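Local coordinates for calcineurin-like phosphoesterase domain-containing protein (Aquifex aeolicus, PDB 1XM7) that is of unestablished function but is probably a metal-dependent hydrolase of the calcineurin-like phosphoesterase type, at residues Phe6-His11 / Ile144-His149; Asn21-Phe26 / Asn170-Tyr176. All blocks are in the same frame, centred on the assembly; numbering follows the deposited sequence.

Contact 1 of 2, residues Phe6-His11 / Ile144-His149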
ATOM      1  N   PHE A   6      -2.053   1.439  -6.767  1.00 28.20           N
ATOM      2  CA  PHE A   6      -1.846   0.911  -5.431  1.00 27.10           C
ATOM      3  C   PHE A   6      -0.417   1.122  -5.006  1.00 27.60           C
ATOM      4  O   PHE A   6       0.517   0.875  -5.767  1.00 27.83           O
ATOM      5  CB  PHE A   6      -2.183  -0.571  -5.383  1.00 27.88           C
ATOM      6  CG  PHE A   6      -3.466  -0.898  -6.057  1.00 29.31           C
ATOM      7  CD1 PHE A   6      -3.533  -0.961  -7.450  1.00 28.74           C
ATOM      8  CD2 PHE A   6      -4.629  -1.054  -5.321  1.00 29.49           C
ATOM      9  CE1 PHE A   6      -4.738  -1.166  -8.098  1.00 28.89           C
ATOM     10  CE2 PHE A   6      -5.848  -1.261  -5.963  1.00 29.74           C
ATOM     11  CZ  PHE A   6      -5.902  -1.316  -7.350  1.00 29.89           C
ATOM     12  N   ILE A   7      -0.264   1.568  -3.765  1.00 28.09           N
ATOM     13  CA  ILE A   7       1.035   1.866  -3.196  1.00 27.41           C
ATOM     14  C   ILE A   7       0.892   1.699  -1.698  1.00 27.97           C
ATOM     15  O   ILE A   7      -0.217   1.797  -1.171  1.00 28.94           O
ATOM     16  CB  ILE A   7       1.394   3.326  -3.511  1.00 27.86           C
ATOM     17  CG1 ILE A   7       2.869   3.608  -3.196  1.00 28.61           C
ATOM     18  CG2 ILE A   7       0.432   4.256  -2.755  1.00 26.21           C
ATOM     19  CD1 ILE A   7       3.370   4.925  -3.815  1.00 23.66           C
ATOM     20  N   SER A   8       1.994   1.442  -1.008  1.00 26.83           N
ATOM     21  CA  SER A   8       1.913   1.296   0.434  1.00 29.51           C
ATOM     22  C   SER A   8       3.270   1.380   1.102  1.00 29.50           C
ATOM     23  O   SER A   8       4.303   1.300   0.444  1.00 31.66           O
ATOM     24  CB  SER A   8       1.251  -0.029   0.801  1.00 29.39           C
ATOM     25  OG  SER A   8       2.082  -1.098   0.420  1.00 32.31           O
ATOM     26  N   ASP A   9       3.252   1.543   2.419  1.00 28.44           N
ATOM     27  CA  ASP A   9       4.469   1.634   3.212  1.00 27.55           C
ATOM     28  C   ASP A   9       5.348   2.783   2.765  1.00 27.57           C
ATOM     29  O   ASP A   9       6.560   2.624   2.612  1.00 27.60           O
ATOM     30  CB  ASP A   9       5.250   0.328   3.130  1.00 25.44           C
ATOM     31  CG  ASP A   9       4.404  -0.859   3.483  1.00 25.44           C
ATOM     32  OD1 ASP A   9       3.753  -1.421   2.582  1.00 28.63           O
ATOM     33  OD2 ASP A   9       4.361  -1.220   4.669  1.00 25.73           O
ATOM     34  N   THR A  10       4.730   3.944   2.569  1.00 26.94           N
ATOM     35  CA  THR A  10       5.454   5.126   2.138  1.00 26.47           C
ATOM     36  C   THR A  10       6.356   5.675   3.245  1.00 27.79           C
ATOM     37  O   THR A  10       7.418   6.249   2.969  1.00 27.32           O
ATOM     38  CB  THR A  10       4.475   6.196   1.664  1.00 24.78           C
ATOM     39  OG1 THR A  10       3.392   6.291   2.590  1.00 25.61           O
ATOM     40  CG2 THR A  10       3.920   5.825   0.306  1.00 25.09           C
ATOM     41  N   HIS A  11       5.938   5.477   4.494  1.00 28.41           N
ATOM     42  CA  HIS A  11       6.707   5.930   5.645  1.00 29.11           C
ATOM     43  C   HIS A  11       7.191   7.370   5.513  1.00 30.11           C
ATOM     44  O   HIS A  11       8.350   7.675   5.818  1.00 31.19           O
ATOM     45  CB  HIS A  11       7.922   5.020   5.870  1.00 30.01           C
ATOM     46  CG  HIS A  11       7.609   3.741   6.591  1.00 32.40           C
ATOM     47  ND1 HIS A  11       7.056   2.644   5.965  1.00 33.68           N
ATOM     48  CD2 HIS A  11       7.773   3.389   7.889  1.00 32.26           C
ATOM     49  CE1 HIS A  11       6.893   1.672   6.845  1.00 32.06           C
ATOM     50  NE2 HIS A  11       7.321   2.099   8.019  1.00 32.82           N
ATOM     51  N   ILE A 144      -3.963  -7.731  -2.816  1.00 26.75           N
ATOM     52  CA  ILE A 144      -2.952  -6.710  -3.021  1.00 24.68           C
ATOM     53  C   ILE A 144      -2.682  -6.234  -1.601  1.00 25.29           C
ATOM     54  O   ILE A 144      -3.614  -5.876  -0.873  1.00 24.21           O
ATOM     55  CB  ILE A 144      -3.483  -5.552  -3.868  1.00 23.12           C
ATOM     56  CG1 ILE A 144      -3.993  -6.095  -5.198  1.00 20.06           C
ATOM     57  CG2 ILE A 144      -2.379  -4.523  -4.111  1.00 20.88           C
ATOM     58  CD1 ILE A 144      -4.314  -5.025  -6.198  1.00 19.33           C
ATOM     59  N   HIS A 145      -1.418  -6.262  -1.196  1.00 25.63           N
ATOM     60  CA  HIS A 145      -1.054  -5.855   0.157  1.00 25.78           C
ATOM     61  C   HIS A 145       0.270  -5.108   0.191  1.00 25.08           C
ATOM     62  O   HIS A 145       0.835  -4.772  -0.842  1.00 25.42           O
ATOM     63  CB  HIS A 145      -0.942  -7.090   1.045  1.00 24.98           C
ATOM     64  CG  HIS A 145       0.184  -7.990   0.660  1.00 24.69           C
ATOM     65  ND1 HIS A 145       1.504  -7.635   0.826  1.00 25.17           N
ATOM     66  CD2 HIS A 145       0.192  -9.194   0.041  1.00 27.04           C
ATOM     67  CE1 HIS A 145       2.278  -8.579   0.321  1.00 26.52           C
ATOM     68  NE2 HIS A 145       1.507  -9.536  -0.162  1.00 27.67           N
ATOM     69  N   GLY A 146       0.741  -4.843   1.401  1.00 26.43           N
ATOM     70  CA  GLY A 146       2.014  -4.175   1.590  1.00 29.01           C
ATOM     71  C   GLY A 146       2.718  -4.848   2.758  1.00 30.59           C
ATOM     72  O   GLY A 146       2.903  -6.069   2.774  1.00 32.31           O
ATOM     73  N   HIS A 147       3.132  -4.047   3.730  1.00 30.88           N
ATOM     74  CA  HIS A 147       3.767  -4.557   4.931  1.00 31.12           C
ATOM     75  C   HIS A 147       5.140  -5.236   4.815  1.00 32.46           C
ATOM     76  O   HIS A 147       6.017  -4.962   5.632  1.00 33.09           O
ATOM     77  CB  HIS A 147       2.788  -5.494   5.642  1.00 29.49           C
ATOM     78  CG  HIS A 147       3.237  -5.909   7.007  1.00 30.86           C
ATOM     79  ND1 HIS A 147       3.964  -7.057   7.235  1.00 29.23           N
ATOM     80  CD2 HIS A 147       3.083  -5.313   8.214  1.00 29.43           C
ATOM     81  CE1 HIS A 147       4.238  -7.153   8.523  1.00 30.19           C
ATOM     82  NE2 HIS A 147       3.714  -6.106   9.139  1.00 32.26           N
ATOM     83  N   VAL A 148       5.340  -6.116   3.835  1.00 33.53           N
ATOM     84  CA  VAL A 148       6.639  -6.796   3.702  1.00 34.32           C
ATOM     85  C   VAL A 148       7.675  -5.978   2.932  1.00 35.42           C
ATOM     86  O   VAL A 148       7.539  -5.754   1.729  1.00 36.19           O
ATOM     87  CB  VAL A 148       6.500  -8.164   3.011  1.00 32.99           C
ATOM     88  CG1 VAL A 148       7.827  -8.909   3.090  1.00 33.46           C
ATOM     89  CG2 VAL A 148       5.386  -8.971   3.672  1.00 32.58           C
ATOM     90  N   HIS A 149       8.722  -5.551   3.629  1.00 36.45           N
ATOM     91  CA  HIS A 149       9.764  -4.735   3.019  1.00 36.72           C
ATOM     92  C   HIS A 149      10.737  -5.493   2.146  1.00 37.93           C
ATOM     93  O   HIS A 149      10.777  -6.719   2.128  1.00 36.91           O
ATOM     94  CB  HIS A 149      10.554  -3.981   4.088  1.00 33.73           C
ATOM     95  CG  HIS A 149       9.703  -3.128   4.976  1.00 34.07           C
ATOM     96  ND1 HIS A 149       8.714  -2.300   4.489  1.00 33.31           N
ATOM     97  CD2 HIS A 149       9.687  -2.979   6.322  1.00 33.19           C
ATOM     98  CE1 HIS A 149       8.125  -1.681   5.495  1.00 33.10           C
ATOM     99  NE2 HIS A 149       8.697  -2.076   6.619  1.00 31.80           N
TER
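Two loops that leave neighbouring sheets of the calcineurin-like phosphoesterase β-sandwich meet here, bringing together the D-x-H motif (Asp9, His11) and the GHxH motif (Gly146 to His149). In relatives these motifs supply ligands of a dinuclear metal centre, a role that is probable here. Segments 6-11 and 144-149 run in similar directions end to end, 29° apart. Between the sheets, Phe6 and Ile144 point at each other: with Ile144 in its m,t rotamer, CD1 sits over the Phe6 ring, 4.0 Å from its centroid, a CH-pi contact near the ring normal. Two residues further on, Ser8 takes the p rotamer and donates a hydrogen bond from OG to Asp9 OD1 (2.8 Å), while that OG lies 3.3 Å from Gly146 CA. A CB on Gly146 would clash with both Ser8 OG and Asp9 OD1. Asp9, in the m rotamer on a left-handed backbone, uses the same OD1 to accept a hydrogen bond from His147 N (2.9 Å). His147 itself turns away (chi1 t), its ring meeting His113. His149, chi1 m, has ND1 beside Asn170, and the adjacent CE1 approaches His11, also m, the rings oblique at 69° with His11 CE1 and His149 CE1 3.8 Å apart.

Contact 2 of 2, residues Asn21-Phe26 / Asn170-Tyr176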
ATOM      1  N   ASN A  21      16.739   0.290   6.460  1.00 47.79           N
ATOM      2  CA  ASN A  21      16.745  -0.409   5.178  1.00 48.84           C
ATOM      3  C   ASN A  21      17.713   0.339   4.290  1.00 48.89           C
ATOM      4  O   ASN A  21      17.347   0.812   3.221  1.00 48.67           O
ATOM      5  CB  ASN A  21      15.357  -0.391   4.557  1.00 51.29           C
ATOM      6  CG  ASN A  21      14.307  -0.948   5.484  1.00 53.26           C
ATOM      7  OD1 ASN A  21      14.603  -1.797   6.327  1.00 55.58           O
ATOM      8  ND2 ASN A  21      13.072  -0.491   5.331  1.00 54.33           N
ATOM      9  N   PRO A  22      18.978   0.425   4.719  1.00 48.97           N
ATOM     10  CA  PRO A  22      20.045   1.122   4.001  1.00 48.81           C
ATOM     11  C   PRO A  22      20.004   0.707   2.560  1.00 49.48           C
ATOM     12  O   PRO A  22      20.165   1.517   1.649  1.00 50.56           O
ATOM     13  CB  PRO A  22      21.309   0.622   4.686  1.00 48.84           C
ATOM     14  CG  PRO A  22      20.833   0.121   6.016  1.00 48.78           C
ATOM     15  CD  PRO A  22      19.557  -0.546   5.661  1.00 49.26           C
ATOM     16  N   GLU A  23      19.785  -0.584   2.380  1.00 50.05           N
ATOM     17  CA  GLU A  23      19.709  -1.188   1.069  1.00 51.47           C
ATOM     18  C   GLU A  23      18.833  -0.409   0.088  1.00 50.07           C
ATOM     19  O   GLU A  23      19.310   0.035  -0.953  1.00 51.77           O
ATOM     20  CB  GLU A  23      19.171  -2.609   1.214  1.00 56.38           C
ATOM     21  CG  GLU A  23      20.137  -3.609   1.852  1.00 61.14           C
ATOM     22  CD  GLU A  23      21.196  -4.101   0.868  1.00 64.73           C
ATOM     23  OE1 GLU A  23      21.851  -5.133   1.161  1.00 65.73           O
ATOM     24  OE2 GLU A  23      21.375  -3.455  -0.197  1.00 65.70           O
ATOM     25  N   VAL A  24      17.559  -0.237   0.424  1.00 46.93           N
ATOM     26  CA  VAL A  24      16.621   0.453  -0.454  1.00 43.50           C
ATOM     27  C   VAL A  24      16.299   1.908  -0.155  1.00 40.81           C
ATOM     28  O   VAL A  24      16.182   2.715  -1.070  1.00 40.02           O
ATOM     29  CB  VAL A  24      15.299  -0.299  -0.509  1.00 43.54           C
ATOM     30  CG1 VAL A  24      15.449  -1.519  -1.373  1.00 44.75           C
ATOM     31  CG2 VAL A  24      14.879  -0.699   0.895  1.00 43.82           C
ATOM     32  N   ARG A  25      16.126   2.239   1.118  1.00 39.84           N
ATOM     33  CA  ARG A  25      15.795   3.604   1.508  1.00 38.90           C
ATOM     34  C   ARG A  25      17.010   4.528   1.442  1.00 38.72           C
ATOM     35  O   ARG A  25      18.130   4.152   1.796  1.00 38.86           O
ATOM     36  CB  ARG A  25      15.194   3.618   2.917  1.00 38.85           C
ATOM     37  CG  ARG A  25      13.900   2.823   3.053  1.00 36.83           C
ATOM     38  CD  ARG A  25      12.685   3.552   2.483  1.00 36.12           C
ATOM     39  NE  ARG A  25      11.471   2.740   2.601  1.00 35.34           N
ATOM     40  CZ  ARG A  25      10.226   3.206   2.515  1.00 34.25           C
ATOM     41  NH1 ARG A  25       9.995   4.495   2.306  1.00 32.61           N
ATOM     42  NH2 ARG A  25       9.202   2.371   2.642  1.00 33.51           N
ATOM     43  N   PHE A  26      16.757   5.755   1.003  1.00 38.39           N
ATOM     44  CA  PHE A  26      17.787   6.765   0.825  1.00 37.21           C
ATOM     45  C   PHE A  26      17.183   8.122   1.127  1.00 36.99           C
ATOM     46  O   PHE A  26      15.972   8.298   1.018  1.00 37.61           O
ATOM     47  CB  PHE A  26      18.209   6.745  -0.626  1.00 36.76           C
ATOM     48  CG  PHE A  26      17.051   6.900  -1.567  1.00 37.75           C
ATOM     49  CD1 PHE A  26      16.538   8.164  -1.865  1.00 36.89           C
ATOM     50  CD2 PHE A  26      16.428   5.778  -2.114  1.00 38.02           C
ATOM     51  CE1 PHE A  26      15.419   8.307  -2.692  1.00 37.67           C
ATOM     52  CE2 PHE A  26      15.301   5.911  -2.948  1.00 37.29           C
ATOM     53  CZ  PHE A  26      14.799   7.177  -3.235  1.00 37.16           C
ATOM     54  N   ASN A 170       4.144  -2.438  -1.660  1.00 32.52           N
ATOM     55  CA  ASN A 170       5.139  -1.687  -0.892  1.00 31.72           C
ATOM     56  C   ASN A 170       6.112  -0.982  -1.826  1.00 31.41           C
ATOM     57  O   ASN A 170       6.656  -1.595  -2.736  1.00 32.01           O
ATOM     58  CB  ASN A 170       5.907  -2.638   0.034  1.00 31.27           C
ATOM     59  CG  ASN A 170       6.910  -1.919   0.926  1.00 31.59           C
ATOM     60  OD1 ASN A 170       7.040  -2.241   2.107  1.00 31.81           O
ATOM     61  ND2 ASN A 170       7.630  -0.955   0.366  1.00 32.32           N
ATOM     62  N   VAL A 171       6.336   0.305  -1.589  1.00 31.17           N
ATOM     63  CA  VAL A 171       7.237   1.097  -2.424  1.00 31.58           C
ATOM     64  C   VAL A 171       8.605   0.462  -2.617  1.00 32.00           C
ATOM     65  O   VAL A 171       9.138   0.463  -3.720  1.00 33.32           O
ATOM     66  CB  VAL A 171       7.440   2.515  -1.847  1.00 30.82           C
ATOM     67  CG1 VAL A 171       6.156   3.308  -1.963  1.00 29.54           C
ATOM     68  CG2 VAL A 171       7.884   2.434  -0.394  1.00 30.17           C
ATOM     69  N   GLU A 172       9.165  -0.088  -1.545  1.00 32.18           N
ATOM     70  CA  GLU A 172      10.485  -0.710  -1.601  1.00 32.40           C
ATOM     71  C   GLU A 172      10.628  -1.835  -2.631  1.00 33.13           C
ATOM     72  O   GLU A 172      11.740  -2.170  -3.040  1.00 32.71           O
ATOM     73  CB  GLU A 172      10.879  -1.243  -0.220  1.00 32.31           C
ATOM     74  CG  GLU A 172      11.041  -0.174   0.839  1.00 33.33           C
ATOM     75  CD  GLU A 172      11.706  -0.704   2.091  1.00 33.18           C
ATOM     76  OE1 GLU A 172      11.839   0.055   3.064  1.00 33.66           O
ATOM     77  OE2 GLU A 172      12.103  -1.883   2.108  1.00 34.94           O
ATOM     78  N   TRP A 173       9.514  -2.421  -3.049  1.00 33.81           N
ATOM     79  CA  TRP A 173       9.569  -3.502  -4.024  1.00 35.52           C
ATOM     80  C   TRP A 173       9.285  -3.038  -5.434  1.00 36.13           C
ATOM     81  O   TRP A 173       9.602  -3.743  -6.392  1.00 37.82           O
ATOM     82  CB  TRP A 173       8.563  -4.597  -3.685  1.00 35.78           C
ATOM     83  CG  TRP A 173       8.956  -5.446  -2.530  1.00 37.04           C
ATOM     84  CD1 TRP A 173       8.370  -5.478  -1.299  1.00 35.73           C
ATOM     85  CD2 TRP A 173      10.017  -6.412  -2.497  1.00 37.14           C
ATOM     86  NE1 TRP A 173       8.997  -6.403  -0.502  1.00 36.48           N
ATOM     87  CE2 TRP A 173      10.012  -6.992  -1.211  1.00 36.44           C
ATOM     88  CE3 TRP A 173      10.972  -6.841  -3.430  1.00 35.71           C
ATOM     89  CZ2 TRP A 173      10.927  -7.986  -0.830  1.00 36.29           C
ATOM     90  CZ3 TRP A 173      11.880  -7.826  -3.052  1.00 36.23           C
ATOM     91  CH2 TRP A 173      11.849  -8.386  -1.761  1.00 36.32           C
ATOM     92  N   ASN A 174       8.685  -1.862  -5.571  1.00 36.17           N
ATOM     93  CA  ASN A 174       8.344  -1.370  -6.896  1.00 36.17           C
ATOM     94  C   ASN A 174       9.043  -0.083  -7.288  1.00 36.21           C
ATOM     95  O   ASN A 174       8.518   0.700  -8.070  1.00 36.88           O
ATOM     96  CB  ASN A 174       6.826  -1.208  -7.009  1.00 34.20           C
ATOM     97  CG  ASN A 174       6.077  -2.348  -6.346  1.00 34.52           C
ATOM     98  OD1 ASN A 174       5.636  -2.233  -5.205  1.00 36.29           O
ATOM     99  ND2 ASN A 174       5.955  -3.464  -7.047  1.00 33.69           N
ATOM    100  N   ASP A 175      10.238   0.121  -6.747  1.00 37.56           N
ATOM    101  CA  ASP A 175      11.037   1.300  -7.059  1.00 39.27           C
ATOM    102  C   ASP A 175      10.253   2.593  -6.800  1.00 39.22           C
ATOM    103  O   ASP A 175      10.266   3.524  -7.606  1.00 39.28           O
ATOM    104  CB  ASP A 175      11.519   1.220  -8.524  1.00 41.01           C
ATOM    105  CG  ASP A 175      12.756   2.087  -8.794  1.00 45.63           C
ATOM    106  OD1 ASP A 175      13.645   2.167  -7.910  1.00 49.03           O
ATOM    107  OD2 ASP A 175      12.855   2.677  -9.899  1.00 47.53           O
ATOM    108  N   TYR A 176       9.564   2.628  -5.663  1.00 38.59           N
ATOM    109  CA  TYR A 176       8.777   3.786  -5.243  1.00 36.22           C
ATOM    110  C   TYR A 176       7.783   4.310  -6.277  1.00 35.33           C
ATOM    111  O   TYR A 176       7.658   5.515  -6.479  1.00 33.81           O
ATOM    112  CB  TYR A 176       9.721   4.906  -4.784  1.00 35.75           C
ATOM    113  CG  TYR A 176      10.671   4.441  -3.701  1.00 34.52           C
ATOM    114  CD1 TYR A 176      11.773   3.646  -4.010  1.00 33.50           C
ATOM    115  CD2 TYR A 176      10.414   4.712  -2.356  1.00 34.50           C
ATOM    116  CE1 TYR A 176      12.586   3.130  -3.006  1.00 35.71           C
ATOM    117  CE2 TYR A 176      11.220   4.195  -1.345  1.00 34.67           C
ATOM    118  CZ  TYR A 176      12.300   3.406  -1.677  1.00 35.91           C
ATOM    119  OH  TYR A 176      13.090   2.882  -0.681  1.00 38.15           O
TER
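A buried salt bridge, flanked by an aromatic pair, joins two loops: 21-26, which links helices 17-20 and 29-38, and 170-176, whose short 3-10 turn lies between strands 166-168 and 179-180. Glu172 reaches across from that turn, and its OE1 receives Arg25 NE at 2.7 Å in an almost linear bond; Asn21 ND2 adds a weak hydrogen bond to the same oxygen at 2.6 Å. Val24 lies against the carboxylate, its CG2 3.3 Å from Glu172 OE2. Tyr176, left-handed in phi/psi and with its N bonded to Val171 O (2.9 Å), swings its ring back toward the loop, so that CE2 lies over a face of the Arg25 guanidinium. The edge of Phe26 meets a face of the Tyr176 ring in a T-shaped pair, centroids 5.4 Å apart. Beyond the loops, Arg25 and Glu172 both touch Ile17 of helix 17-20, while Phe26 and Tyr176 rest on Val32 of helix 29-38, and Val171 continues the packing onto Ile33.

In the fold
Contact 1 lies at the heart of the chain, its centre about 3 Å from the chain's centre, and joins the ends of strands 4-7 and 142-145, one from each sheet, and the loops that follow them; the centre of contact 2 is about 13 Å from that of the chain, and it joins loops, with more residues partly exposed. Their chemistry follows: contact 1 passes from apolar packing to one hydrogen bond between the loops, from His147 N to Asp9 OD1, whereas contact 2 pairs opposite charges and aromatic rings. The two touch, their centres about 10 Å apart. Arg25 NH2 lies 2.7 Å from Asp9 O, and Trp173 NE1 2.7 Å from Val148 O, both probable hydrogen bonds.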